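PDB 6GN8: exoenzyme S from Pseudomonas aeruginosa, which probably acts as a two-part secreted toxin, a GTPase activator and an ADP-ribosyltransferase, the latter being the domain in this chain. Local coordinates for residues Q147-T152 against T194-E199. The protein carries 2 engineered substitutions. Numbering follows the deposited sequence.
Sequences QGTIST and TRRVLE
Thr149 and Thr194 face each other in a parallel pairing of neighbouring strands in the mixed sheet of the ADP-ribosyltransferase domain; their side chains lie alongside each other and point the same way, Thr149 CG2 reaching Thr194 CB at 3.9 Å. Thr149 is turned (chi1 79°) so that OG1 sits between its own N and carbonyl carbon, where it hydrogen-bonds Thr112 OG1 of strand 106-112, while CG2 is left to meet Thr194. On this same face Arg196 runs out beside Ser151, NH1 lying 3.7 Å from Ser151 OG, an oblique approach without a hydrogen bond; NH1 instead forms a salt bridge with Asp116. The other face carries Ile150, Thr152, Arg195 and Val197. There Arg195 bends at chi2 (-105°) and brings one face of its guanidinium against Ile150, CG1 lying over it toward the rim and CG2 4.0 Å from NH2; NE forms a salt bridge with Asp189. Between the two faces the backbones hydrogen-bond in the parallel pattern: Thr194 N donates to Gly148 O, then Ile150 and Thr152 each donate N-H and accept through O, gripped by Thr194, Arg196 and Leu198. On its other edge strand 149-155 pairs antiparallel with 106-112, where Gly148 and Thr149 both face Thr112 in a classic beta bulge. Farther along, Thr152 O accepts Leu198 N at 2.8 Å and lies 3.3 Å from Val197 CA in a CA-H...O contact.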
loop_
_atom_site.group_PDB
_atom_site.type_symbol
_atom_site.label_atom_id
_atom_site.label_comp_id
_atom_site.label_asym_id
_atom_site.label_seq_id
_atom_site.Cartn_x
_atom_site.Cartn_y
_atom_site.Cartn_z
ATOM N N GLN C 147 38.226 8.219 5.588
ATOM C CA GLN C 147 36.880 8.431 6.120
ATOM C C GLN C 147 36.218 7.121 6.616
ATOM O O GLN C 147 36.308 6.094 5.943
ATOM C CB GLN C 147 36.026 9.097 5.035
ATOM C CG GLN C 147 35.502 10.480 5.427
ATOM C CD GLN C 147 36.436 11.661 5.253
ATOM O OE1 GLN C 147 36.766 12.362 6.218
ATOM N NE2 GLN C 147 36.837 11.952 4.018
ATOM N N GLY C 148 35.587 7.190 7.792
ATOM C CA GLY C 148 34.924 6.070 8.459
ATOM C C GLY C 148 33.417 5.991 8.297
ATOM O O GLY C 148 32.852 4.893 8.284
ATOM N N THR C 149 32.732 7.146 8.263
ATOM C CA THR C 149 31.290 7.169 8.034
ATOM C C THR C 149 31.010 8.163 6.890
ATOM O O THR C 149 31.381 9.339 6.988
ATOM C CB THR C 149 30.421 7.425 9.297
ATOM O OG1 THR C 149 30.403 8.798 9.619
ATOM C CG2 THR C 149 30.806 6.586 10.504
ATOM N N ILE C 150 30.434 7.651 5.779
ATOM C CA ILE C 150 30.055 8.411 4.571
ATOM C C ILE C 150 28.513 8.492 4.524
ATOM O O ILE C 150 27.868 7.443 4.571
ATOM C CB ILE C 150 30.632 7.795 3.257
ATOM C CG1 ILE C 150 32.163 7.621 3.276
ATOM C CG2 ILE C 150 30.201 8.604 2.023
ATOM C CD1 ILE C 150 32.939 8.927 3.465
ATOM N N SER C 151 27.934 9.731 4.453
ATOM C CA SER C 151 26.486 9.977 4.440
ATOM C C SER C 151 26.017 10.714 3.194
ATOM O O SER C 151 26.709 11.580 2.674
ATOM C CB SER C 151 26.060 10.790 5.659
ATOM O OG SER C 151 26.498 10.233 6.885
ATOM N N THR C 152 24.812 10.377 2.744
ATOM C CA THR C 152 24.098 11.053 1.671
ATOM C C THR C 152 22.882 11.629 2.383
ATOM O O THR C 152 22.147 10.899 3.064
ATOM C CB THR C 152 23.818 10.120 0.480
ATOM O OG1 THR C 152 25.046 9.561 0.042
ATOM C CG2 THR C 152 23.147 10.818 -0.669
ATOM N N THR C 194 31.045 2.736 7.057
ATOM C CA THR C 194 29.620 2.919 7.313
ATOM C C THR C 194 29.093 3.875 6.223
ATOM O O THR C 194 29.640 4.960 6.030
ATOM C CB THR C 194 29.364 3.411 8.760
ATOM O OG1 THR C 194 29.803 2.386 9.652
ATOM C CG2 THR C 194 27.873 3.696 9.028
ATOM N N ARG C 195 28.091 3.420 5.493
ATOM C CA ARG C 195 27.458 4.104 4.376
ATOM C C ARG C 195 26.019 4.335 4.750
ATOM O O ARG C 195 25.263 3.373 4.935
ATOM C CB ARG C 195 27.601 3.269 3.097
ATOM C CG ARG C 195 29.048 2.857 2.823
ATOM C CD ARG C 195 29.587 3.682 1.713
ATOM N NE ARG C 195 31.009 3.491 1.479
ATOM C CZ ARG C 195 31.701 4.265 0.658
ATOM N NH1 ARG C 195 32.999 4.066 0.487
ATOM N NH2 ARG C 195 31.105 5.250 0.006
ATOM N N ARG C 196 25.660 5.627 4.927
ATOM C CA ARG C 196 24.368 6.039 5.450
ATOM C C ARG C 196 23.605 6.958 4.531
ATOM O O ARG C 196 24.185 7.720 3.766
ATOM C CB ARG C 196 24.552 6.757 6.823
ATOM C CG ARG C 196 23.898 5.992 7.949
ATOM C CD ARG C 196 23.739 6.746 9.249
ATOM N NE ARG C 196 24.736 6.334 10.239
ATOM C CZ ARG C 196 25.768 7.088 10.592
ATOM N NH1 ARG C 196 25.946 8.290 10.042
ATOM N NH2 ARG C 196 26.627 6.656 11.501
ATOM N N VAL C 197 22.281 6.922 4.666
ATOM C CA VAL C 197 21.382 7.812 3.952
ATOM C C VAL C 197 20.520 8.491 5.014
ATOM O O VAL C 197 19.863 7.809 5.807
ATOM C CB VAL C 197 20.566 7.129 2.822
ATOM C CG1 VAL C 197 19.638 8.125 2.127
ATOM C CG2 VAL C 197 21.497 6.467 1.812
ATOM N N LEU C 198 20.613 9.827 5.099
ATOM C CA LEU C 198 19.840 10.589 6.081
ATOM C C LEU C 198 18.851 11.468 5.387
ATOM O O LEU C 198 19.123 12.004 4.309
ATOM C CB LEU C 198 20.731 11.472 6.973
ATOM C CG LEU C 198 21.830 10.839 7.804
ATOM C CD1 LEU C 198 22.762 11.927 8.358
ATOM C CD2 LEU C 198 21.248 10.058 8.968
ATOM N N GLU C 199 17.729 11.691 6.033
ATOM C CA GLU C 199 16.734 12.584 5.482
ATOM C C GLU C 199 16.215 13.510 6.591
ATOM O O GLU C 199 16.018 13.054 7.715
ATOM C CB GLU C 199 15.609 11.765 4.832
ATOM C CG GLU C 199 14.369 12.554 4.483
ATOM C CD GLU C 199 13.158 11.683 4.222
ATOM O OE1 GLU C 199 12.770 10.897 5.115
ATOM O OE2 GLU C 199 12.592 11.794 3.114
#